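Local coordinates for transcriptional repressor PadR (Bacillus cereus, PDB 6JYI), which probably binds DNA and represses transcription as a PadR-like regulator of the winged helix-turn-helix type, with two subunits in the assembly, at residues T49-Q52 against L53-G57; E21-G24 against Y25-K28; D33-T36 against H37-D40; L98-D101 against F102-R105. One frame throughout, in Å; residues are numbered along the deposited sequence.

Contact 1: T49-Q52 against L53-G57; sequences TLRQ and LENEG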
loop_
_atom_site.group_PDB
_atom_site.type_symbol
_atom_site.label_atom_id
_atom_site.label_comp_id
_atom_site.label_asym_id
_atom_site.label_seq_id
_atom_site.Cartn_x
_atom_site.Cartn_y
_atom_site.Cartn_z
ATOM N N THR A 49 -6.315 -19.583 1.119
ATOM C CA THR A 49 -4.893 -19.745 1.421
ATOM C C THR A 49 -4.673 -20.820 2.489
ATOM O O THR A 49 -3.767 -21.644 2.357
ATOM C CB THR A 49 -4.243 -18.412 1.852
ATOM O OG1 THR A 49 -4.388 -17.467 0.807
ATOM C CG2 THR A 49 -2.715 -18.571 2.143
ATOM N N LEU A 50 -5.502 -20.823 3.530
ATOM C CA LEU A 50 -5.427 -21.847 4.557
ATOM C C LEU A 50 -5.632 -23.242 3.943
ATOM O O LEU A 50 -4.846 -24.163 4.186
ATOM C CB LEU A 50 -6.459 -21.579 5.658
ATOM C CG LEU A 50 -6.157 -20.398 6.578
ATOM C CD1 LEU A 50 -7.398 -19.959 7.365
ATOM C CD2 LEU A 50 -5.004 -20.761 7.499
ATOM N N ARG A 51 -6.619 -23.376 3.069
ATOM C CA ARG A 51 -6.955 -24.678 2.476
ATOM C C ARG A 51 -5.797 -25.162 1.591
ATOM O O ARG A 51 -5.463 -26.343 1.585
ATOM C CB ARG A 51 -8.263 -24.587 1.669
ATOM C CG ARG A 51 -8.574 -25.800 0.759
ATOM C CD ARG A 51 -8.390 -27.210 1.407
ATOM N NE ARG A 51 -8.983 -27.374 2.740
ATOM C CZ ARG A 51 -10.296 -27.385 3.000
ATOM N NH1 ARG A 51 -11.189 -27.201 2.023
ATOM N NH2 ARG A 51 -10.726 -27.556 4.255
ATOM N N GLN A 52 -5.166 -24.239 0.877
ATOM C CA GLN A 52 -4.056 -24.597 -0.003
ATOM C C GLN A 52 -2.829 -25.040 0.810
ATOM O O GLN A 52 -2.151 -26.042 0.486
ATOM C CB GLN A 52 -3.695 -23.428 -0.910
ATOM C CG GLN A 52 -2.559 -23.766 -1.936
ATOM C CD GLN A 52 -2.884 -24.975 -2.790
ATOM O OE1 GLN A 52 -4.040 -25.180 -3.185
ATOM N NE2 GLN A 52 -1.865 -25.797 -3.090
ATOM N N LEU A 53 -2.567 -24.302 1.875
ATOM C CA LEU A 53 -1.438 -24.612 2.749
ATOM C C LEU A 53 -1.691 -25.982 3.402
ATOM O O LEU A 53 -0.767 -26.775 3.555
ATOM C CB LEU A 53 -1.235 -23.504 3.785
ATOM C CG LEU A 53 -0.703 -22.184 3.226
ATOM C CD1 LEU A 53 -0.810 -21.117 4.297
ATOM C CD2 LEU A 53 0.784 -22.316 2.716
ATOM N N GLU A 54 -2.924 -26.282 3.749
ATOM C CA GLU A 54 -3.225 -27.593 4.334
ATOM C C GLU A 54 -3.044 -28.672 3.269
ATOM O O GLU A 54 -2.495 -29.746 3.525
ATOM C CB GLU A 54 -4.669 -27.685 4.741
ATOM C CG GLU A 54 -5.116 -26.797 5.851
ATOM C CD GLU A 54 -6.617 -26.959 6.026
ATOM O OE1 GLU A 54 -7.020 -28.048 6.479
ATOM O OE2 GLU A 54 -7.361 -26.025 5.645
ATOM N N ASN A 55 -3.552 -28.396 2.072
ATOM C CA ASN A 55 -3.446 -29.384 0.979
ATOM C C ASN A 55 -1.980 -29.728 0.697
ATOM O O ASN A 55 -1.663 -30.849 0.288
ATOM C CB ASN A 55 -4.078 -28.849 -0.309
ATOM C CG ASN A 55 -5.592 -28.877 -0.284
ATOM O OD1 ASN A 55 -6.234 -28.418 -1.237
ATOM N ND2 ASN A 55 -6.176 -29.426 0.775
ATOM N N GLU A 56 -1.103 -28.754 0.852
ATOM C CA GLU A 56 0.341 -28.978 0.607
ATOM C C GLU A 56 1.106 -29.482 1.810
ATOM O O GLU A 56 2.304 -29.711 1.708
ATOM C CB GLU A 56 1.044 -27.693 0.162
ATOM C CG GLU A 56 0.568 -27.116 -1.142
ATOM C CD GLU A 56 1.269 -25.812 -1.468
ATOM O OE1 GLU A 56 2.372 -25.572 -0.925
ATOM O OE2 GLU A 56 0.718 -25.027 -2.262
ATOM N N GLY A 57 0.466 -29.554 2.975
ATOM C CA GLY A 57 1.152 -30.036 4.161
ATOM C C GLY A 57 1.948 -28.997 4.925
ATOM O O GLY A 57 2.758 -29.354 5.767
#
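Gln52 reaches along the helix to Glu56 at the C-terminal end of helix 46-55, which comes third in the winged helix-turn-helix domain and, by its place in that fold, is probably the recognition helix. CB of Gln52 rests against Leu53 N, and CG, set anti to the backbone N (chi1 -177°), lies 3.5 Å from Glu56 OE2. A bend at chi2 then points the amide nitrogen at the carboxylate, the two planes 61° apart. At the tip, Gln52 NE2 donates to Glu56 OE2 at 2.8 Å, nearly straight at 172°; the oxygen lies almost in the amide plane and accepts on its anti lone pair. The other carboxylate oxygen, Glu56 OE1, is held by Arg10 in a salt bridge, so helix 8-19 also fixes this group.

One residue earlier, Arg51, bent at chi2 and chi3, reaches forward to Glu54 and Asn55. Its NE forms a long salt bridge with Glu54 OE2, 3.6 Å away, while its CD packs against Asn55 ND2. On the inward side, Leu50 and Leu53 both meet Val13 and Ile59, tying the helix to helix 8-19 and strand 59-64. A Schellman motif ends the helix: Gly57 takes a positive phi, and its N donates to Glu54 O at 3.0 Å.

Contact 2: E21-G24 against Y25-K28; sequences ELSG and YDIK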
loop_
_atom_site.group_PDB
_atom_site.type_symbol
_atom_site.label_atom_id
_atom_site.label_comp_id
_atom_site.label_asym_id
_atom_site.label_seq_id
_atom_site.Cartn_x
_atom_site.Cartn_y
_atom_site.Cartn_z
ATOM N N GLU A 21 -0.686 -21.934 17.294
ATOM C CA GLU A 21 -1.859 -22.307 16.585
ATOM C C GLU A 21 -2.909 -21.212 16.763
ATOM O O GLU A 21 -3.011 -20.590 17.818
ATOM C CB GLU A 21 -2.375 -23.692 17.028
ATOM C CG GLU A 21 -2.884 -23.856 18.511
ATOM C CD GLU A 21 -1.781 -24.195 19.525
ATOM O OE1 GLU A 21 -0.574 -24.014 19.207
ATOM O OE2 GLU A 21 -2.129 -24.601 20.667
ATOM N N LEU A 22 -3.663 -20.983 15.702
ATOM C CA LEU A 22 -4.740 -20.012 15.696
ATOM C C LEU A 22 -5.945 -20.598 14.984
ATOM O O LEU A 22 -5.782 -21.376 14.063
ATOM C CB LEU A 22 -4.270 -18.772 14.946
ATOM C CG LEU A 22 -3.158 -17.948 15.617
ATOM C CD1 LEU A 22 -2.650 -16.886 14.606
ATOM C CD2 LEU A 22 -3.702 -17.293 16.853
ATOM N N SER A 23 -7.145 -20.254 15.458
ATOM C CA SER A 23 -8.361 -20.550 14.724
ATOM C C SER A 23 -8.454 -19.655 13.485
ATOM O O SER A 23 -7.780 -18.601 13.395
ATOM C CB SER A 23 -9.574 -20.279 15.610
ATOM O OG SER A 23 -9.638 -18.899 15.956
ATOM N N GLY A 24 -9.332 -20.032 12.558
ATOM C CA GLY A 24 -9.687 -19.158 11.438
ATOM C C GLY A 24 -10.191 -17.801 11.892
ATOM O O GLY A 24 -9.828 -16.760 11.322
ATOM N N TYR A 25 -11.021 -17.802 12.921
ATOM C CA TYR A 25 -11.586 -16.569 13.467
ATOM C C TYR A 25 -10.447 -15.596 13.818
ATOM O O TYR A 25 -10.426 -14.428 13.400
ATOM C CB TYR A 25 -12.373 -16.900 14.720
ATOM C CG TYR A 25 -13.019 -15.745 15.435
ATOM C CD1 TYR A 25 -14.020 -15.006 14.835
ATOM C CD2 TYR A 25 -12.670 -15.431 16.741
ATOM C CE1 TYR A 25 -14.636 -13.958 15.499
ATOM C CE2 TYR A 25 -13.284 -14.391 17.422
ATOM C CZ TYR A 25 -14.267 -13.663 16.800
ATOM O OH TYR A 25 -14.891 -12.624 17.458
ATOM N N ASP A 26 -9.494 -16.117 14.578
ATOM C CA ASP A 26 -8.394 -15.312 15.054
ATOM C C ASP A 26 -7.456 -14.818 13.930
ATOM O O ASP A 26 -7.013 -13.664 13.965
ATOM C CB ASP A 26 -7.630 -16.043 16.155
ATOM C CG ASP A 26 -8.266 -15.845 17.562
ATOM O OD1 ASP A 26 -9.230 -15.061 17.741
ATOM O OD2 ASP A 26 -7.764 -16.427 18.513
ATOM N N ILE A 27 -7.182 -15.661 12.943
ATOM C CA ILE A 27 -6.407 -15.240 11.816
ATOM C C ILE A 27 -7.077 -14.050 11.114
ATOM O O ILE A 27 -6.406 -13.043 10.821
ATOM C CB ILE A 27 -6.201 -16.391 10.817
ATOM C CG1 ILE A 27 -5.307 -17.440 11.475
ATOM C CG2 ILE A 27 -5.595 -15.858 9.534
ATOM C CD1 ILE A 27 -5.215 -18.738 10.685
ATOM N N LYS A 28 -8.383 -14.151 10.871
ATOM C CA LYS A 28 -9.114 -13.054 10.278
ATOM C C LYS A 28 -9.031 -11.751 11.106
ATOM O O LYS A 28 -8.865 -10.660 10.562
ATOM C CB LYS A 28 -10.578 -13.433 10.014
ATOM C CG LYS A 28 -10.719 -14.295 8.729
ATOM C CD LYS A 28 -12.111 -14.848 8.482
ATOM C CE LYS A 28 -13.118 -13.798 8.236
ATOM N NZ LYS A 28 -14.438 -14.375 7.893
#
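Ser23 turns its hydroxyl in between its own backbone N and carbonyl carbon (chi1 63°), and this rotation brings OG to the amide of Asp26 in the first turn of helix 24-35. Ser23 OG accepts from Asp26 N at 3.1 Å with an N-H...O angle of 162°, and it also lies 3.5 Å from Asp26 CB and 3.6 Å from Tyr25 CB. The oxygen is thus lodged among the beta carbons of the opening turn. The backbone carbonyl of the same serine takes the next amide, Ile27 N donating to Ser23 O at 3.0 Å. Lys28 N follows with a bond to Gly24 O, also 3.0 Å, and the regular helical pattern is under way.

Leu22, just before the cap, packs on Ile27 and Asp26. Its CB meets Ile27 CG1 at 3.9 Å, and the two side chains cross at a slant; its CD2 approaches Asp26 CB from a nearly perpendicular direction. Ile27 CG1 is placed anti to the carbonyl carbon (chi1 -68°), which also sets it over Ser23 O. Beyond the pair, Ile27 packs on Ile46 and Leu50 of helix 46-55 and on Tyr75, while the backbone of Leu22 is hydrogen-bonded to that of Tyr75 in strand 72-77. Tyr25, by contrast, sends its ring away from the preceding residues. A serine N-cap with apolar contact across it, Leu22 to Ile27, is the hydrophobic staple form of helix start, here opening the second helix of the winged helix-turn-helix domain.

Contact 3: D33-T36 against H37-D40; sequences DVFT and HFFD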
loop_
_atom_site.group_PDB
_atom_site.type_symbol
_atom_site.label_atom_id
_atom_site.label_comp_id
_atom_site.label_asym_id
_atom_site.label_seq_id
_atom_site.Cartn_x
_atom_site.Cartn_y
_atom_site.Cartn_z
ATOM N N ASP A 33 -7.119 -6.227 12.006
ATOM C CA ASP A 33 -6.644 -5.308 13.036
ATOM C C ASP A 33 -5.273 -4.707 12.697
ATOM O O ASP A 33 -5.029 -3.525 12.964
ATOM C CB ASP A 33 -6.507 -6.042 14.390
ATOM C CG ASP A 33 -7.839 -6.234 15.126
ATOM O OD1 ASP A 33 -8.909 -5.696 14.719
ATOM O OD2 ASP A 33 -7.786 -6.949 16.158
ATOM N N VAL A 34 -4.384 -5.542 12.154
ATOM C CA VAL A 34 -2.965 -5.250 12.009
ATOM C C VAL A 34 -2.574 -5.220 10.532
ATOM O O VAL A 34 -2.102 -4.189 10.037
ATOM C CB VAL A 34 -2.113 -6.325 12.726
ATOM C CG1 VAL A 34 -0.668 -6.209 12.361
ATOM C CG2 VAL A 34 -2.318 -6.274 14.238
ATOM N N PHE A 35 -2.797 -6.316 9.806
ATOM C CA PHE A 35 -2.276 -6.423 8.424
ATOM C C PHE A 35 -2.978 -5.551 7.374
ATOM O O PHE A 35 -2.402 -5.261 6.331
ATOM C CB PHE A 35 -2.190 -7.889 7.966
ATOM C CG PHE A 35 -1.154 -8.675 8.677
ATOM C CD1 PHE A 35 -1.413 -9.282 9.869
ATOM C CD2 PHE A 35 0.106 -8.798 8.177
ATOM C CE1 PHE A 35 -0.429 -10.026 10.534
ATOM C CE2 PHE A 35 1.058 -9.531 8.872
ATOM C CZ PHE A 35 0.767 -10.133 10.042
ATOM N N THR A 36 -4.202 -5.110 7.633
ATOM C CA THR A 36 -4.867 -4.111 6.775
ATOM C C THR A 36 -3.980 -2.836 6.618
ATOM O O THR A 36 -4.130 -2.078 5.653
ATOM C CB THR A 36 -6.277 -3.769 7.336
ATOM O OG1 THR A 36 -7.007 -2.874 6.464
ATOM C CG2 THR A 36 -6.155 -3.128 8.657
ATOM N N HIS A 37 -3.064 -2.603 7.556
ATOM C CA HIS A 37 -2.261 -1.391 7.528
ATOM C C HIS A 37 -0.970 -1.540 6.743
ATOM O O HIS A 37 -0.420 -0.537 6.265
ATOM C CB HIS A 37 -1.990 -0.881 8.945
ATOM C CG HIS A 37 -3.236 -0.477 9.666
ATOM N ND1 HIS A 37 -3.938 0.672 9.359
ATOM C CD2 HIS A 37 -3.924 -1.084 10.662
ATOM C CE1 HIS A 37 -4.998 0.761 10.143
ATOM N NE2 HIS A 37 -5.013 -0.289 10.947
ATOM N N PHE A 38 -0.474 -2.770 6.594
ATOM C CA PHE A 38 0.779 -2.944 5.876
ATOM C C PHE A 38 0.881 -4.159 4.945
ATOM O O PHE A 38 1.885 -4.296 4.253
ATOM C CB PHE A 38 1.967 -2.851 6.848
ATOM C CG PHE A 38 2.055 -3.983 7.821
ATOM C CD1 PHE A 38 2.571 -5.200 7.424
ATOM C CD2 PHE A 38 1.662 -3.803 9.157
ATOM C CE1 PHE A 38 2.648 -6.264 8.309
ATOM C CE2 PHE A 38 1.768 -4.860 10.064
ATOM C CZ PHE A 38 2.236 -6.082 9.637
ATOM N N PHE A 39 -0.148 -5.019 4.897
ATOM C CA PHE A 39 -0.208 -6.076 3.898
ATOM C C PHE A 39 -1.674 -6.377 3.585
ATOM O O PHE A 39 -2.199 -7.464 3.869
ATOM C CB PHE A 39 0.594 -7.335 4.308
ATOM C CG PHE A 39 1.406 -7.941 3.172
ATOM C CD1 PHE A 39 2.733 -7.506 2.924
ATOM C CD2 PHE A 39 0.840 -8.892 2.333
ATOM C CE1 PHE A 39 3.478 -8.031 1.866
ATOM C CE2 PHE A 39 1.568 -9.427 1.288
ATOM C CZ PHE A 39 2.904 -8.992 1.048
ATOM N N ASP A 40 -2.317 -5.372 3.001
ATOM C CA ASP A 40 -3.723 -5.383 2.689
ATOM C C ASP A 40 -3.924 -5.896 1.279
ATOM O O ASP A 40 -2.988 -5.928 0.469
ATOM C CB ASP A 40 -4.274 -3.951 2.806
ATOM C CG ASP A 40 -5.800 -3.891 2.874
ATOM O OD1 ASP A 40 -6.449 -4.879 3.346
ATOM O OD2 ASP A 40 -6.330 -2.846 2.453
HETATM O O HOH W 1 -6.486 -1.445 13.200
#
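Phe35 and Phe38 meet through their ring atoms where helix 24-35, ending in a wider pi-type turn at 33-35, gives way to the loop joining the second and third helices of the winged helix-turn-helix domain. Their planes are 52° apart and their centroids 5.0 Å, with Phe35 CD2 touching Phe38 CE1. On the same side of the Phe38 ring, Val34 CG1 makes a 3.6 Å contact with CE2. Phe38 CG sits between its backbone N and carbonyl carbon (chi1 68°), folding the ring back onto the helix.

Thr36 CG2 lies over one face of the His37 imidazole, a CH-pi contact 3.9 Å from the ring centroid. At the edge of that ring, a water bridges His37 NE2, 2.9 Å away, to Asp33 O, to which it donates. The other nitrogen, ND1, is hydrogen-bonded to Tyr161, and Tyr131 meets the ring edge-to-face, so both long C-terminal helices help orient it.

Behind these side chains, Phe35 O accepts from Phe39 N at 2.7 Å, in its carbonyl plane, and from Phe38 N at 3.2 Å, well above that plane. Farther out, Tyr107 of the second subunit packs edge-to-face on Phe35, and Met104 of that subunit on Phe35 and Phe38. Aromatic packing thus faces the dimer partner, whereas both imidazole nitrogens have polar partners, which fixes the rotation of the buried histidine.

Contact 4: L98-D101 against F102-R105; sequences LRSD and FLMR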
loop_
_atom_site.group_PDB
_atom_site.type_symbol
_atom_site.label_atom_id
_atom_site.label_comp_id
_atom_site.label_asym_id
_atom_site.label_seq_id
_atom_site.Cartn_x
_atom_site.Cartn_y
_atom_site.Cartn_z
ATOM N N LEU A 98 1.523 0.574 -3.206
ATOM C CA LEU A 98 0.365 1.320 -2.675
ATOM C C LEU A 98 -0.635 1.668 -3.744
ATOM O O LEU A 98 -0.256 2.133 -4.819
ATOM C CB LEU A 98 0.820 2.608 -1.972
ATOM C CG LEU A 98 -0.280 3.553 -1.470
ATOM C CD1 LEU A 98 -1.046 3.020 -0.238
ATOM C CD2 LEU A 98 0.306 4.932 -1.154
ATOM N N ARG A 99 -1.921 1.421 -3.455
ATOM C CA ARG A 99 -3.016 1.918 -4.294
ATOM C C ARG A 99 -3.804 2.876 -3.449
ATOM O O ARG A 99 -4.523 2.443 -2.552
ATOM C CB ARG A 99 -3.936 0.798 -4.795
ATOM C CG ARG A 99 -5.099 1.316 -5.658
ATOM C CD ARG A 99 -5.846 0.245 -6.430
ATOM N NE ARG A 99 -6.789 -0.508 -5.603
ATOM C CZ ARG A 99 -6.630 -1.772 -5.183
ATOM N NH1 ARG A 99 -5.540 -2.487 -5.486
ATOM N NH2 ARG A 99 -7.575 -2.340 -4.427
ATOM N N SER A 100 -3.676 4.176 -3.727
ATOM C CA SER A 100 -4.456 5.193 -3.048
ATOM C C SER A 100 -5.372 5.900 -4.040
ATOM O O SER A 100 -4.933 6.800 -4.770
ATOM C CB SER A 100 -3.534 6.219 -2.392
ATOM O OG SER A 100 -4.287 7.234 -1.757
ATOM N N ASP A 101 -6.635 5.493 -4.043
ATOM C CA ASP A 101 -7.709 6.142 -4.794
ATOM C C ASP A 101 -7.794 7.634 -4.426
ATOM O O ASP A 101 -7.958 8.486 -5.306
ATOM C CB ASP A 101 -9.019 5.424 -4.476
ATOM C CG ASP A 101 -10.168 5.836 -5.358
ATOM O OD1 ASP A 101 -9.976 6.407 -6.445
ATOM O OD2 ASP A 101 -11.299 5.568 -4.946
ATOM N N PHE A 102 -7.669 7.937 -3.130
ATOM C CA PHE A 102 -7.660 9.325 -2.669
ATOM C C PHE A 102 -6.570 10.211 -3.328
ATOM O O PHE A 102 -6.863 11.320 -3.755
ATOM C CB PHE A 102 -7.497 9.396 -1.156
ATOM C CG PHE A 102 -7.234 10.788 -0.653
ATOM C CD1 PHE A 102 -8.264 11.718 -0.567
ATOM C CD2 PHE A 102 -5.949 11.173 -0.259
ATOM C CE1 PHE A 102 -8.016 13.007 -0.101
ATOM C CE2 PHE A 102 -5.697 12.458 0.200
ATOM C CZ PHE A 102 -6.729 13.381 0.273
ATOM N N LEU A 103 -5.323 9.748 -3.386
ATOM C CA LEU A 103 -4.291 10.547 -4.022
ATOM C C LEU A 103 -4.540 10.726 -5.531
ATOM O O LEU A 103 -4.173 11.761 -6.083
ATOM C CB LEU A 103 -2.892 10.022 -3.739
ATOM C CG LEU A 103 -2.460 10.140 -2.266
ATOM C CD1 LEU A 103 -1.105 9.462 -2.000
ATOM C CD2 LEU A 103 -2.431 11.598 -1.839
HETATM N N MSE A 104 -5.169 9.740 -6.179
HETATM C CA MSE A 104 -5.500 9.868 -7.604
HETATM C C MSE A 104 -6.642 10.869 -7.800
HETATM O O MSE A 104 -6.639 11.621 -8.774
HETATM C CB MSE A 104 -5.888 8.501 -8.165
HETATM C CG MSE A 104 -6.084 8.461 -9.650
HETATM SE SE MSE A 104 -4.422 8.789 -10.648
HETATM C CE MSE A 104 -3.457 7.201 -10.159
ATOM N N ARG A 105 -7.582 10.912 -6.854
ATOM C CA ARG A 105 -8.664 11.918 -6.899
ATOM C C ARG A 105 -8.060 13.314 -6.793
ATOM O O ARG A 105 -8.459 14.219 -7.537
ATOM C CB ARG A 105 -9.676 11.739 -5.782
ATOM C CG ARG A 105 -10.379 10.387 -5.709
ATOM C CD ARG A 105 -11.228 10.025 -6.928
ATOM N NE ARG A 105 -11.821 8.696 -6.707
ATOM C CZ ARG A 105 -13.100 8.422 -6.465
ATOM N NH1 ARG A 105 -14.037 9.373 -6.431
ATOM N NH2 ARG A 105 -13.455 7.153 -6.262
#
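Asp101 and Arg105 meet side-on one turn apart in helix 101-107, each carboxylate oxygen taking one guanidinium nitrogen. Arg105 NE donates to Asp101 OD1 at 3.0 Å, almost straight and in the guanidinium plane, although it approaches OD1 from above the carboxylate. Arg105 NH2 reaches Asp101 OD2 at the same 3.0 Å but at a more bent angle of 137°, the two flat groups being turned 57° apart. Arg105 CG, anti to the carbonyl carbon (chi1 -58°), lies 3.1 Å from Asp101 O, and a bend at chi2 turns the rest of the chain toward the carboxylate.

The helix start is held by longer bonds. Ser100 is the N-cap, its OG accepting from Leu103 N at 3.2 Å, and the backbone bond from Met104 N to Ser100 O is 3.3 Å. Leu103 CG rests on the same hydroxyl. Just before this cap, strand 97-99 extends an antiparallel sheet across the dimer interface.

The second subunit completes both parts: its Asp96 bonds Ser100 OG, the backbone N of its Glu94 bonds Asp101 OD2, and its Thr91 O accepts from Arg105 NH1. The ion pair thus braces one turn while meeting backbone groups of the partner.

The contacts run along the chain in the order 2, 3, 1, 4. Contacts 2 and 3 mark the start and end of helix 24-35, their centres about 15 Å apart. Contact 1 follows on helix 46-55 and touches contact 2 through Leu50 and Ile27; all three lie in the winged helix-turn-helix domain. Contact 4 stands apart on strand 97-99 and helix 101-107, with its centre about 31 Å from that of contact 2 and on the opposite side of the chain's centre. Contacts 3 and 4 both touch the second subunit, linking the probable DNA-binding domain to the dimer interface, whereas contacts 1 and 2 stay within their own chain.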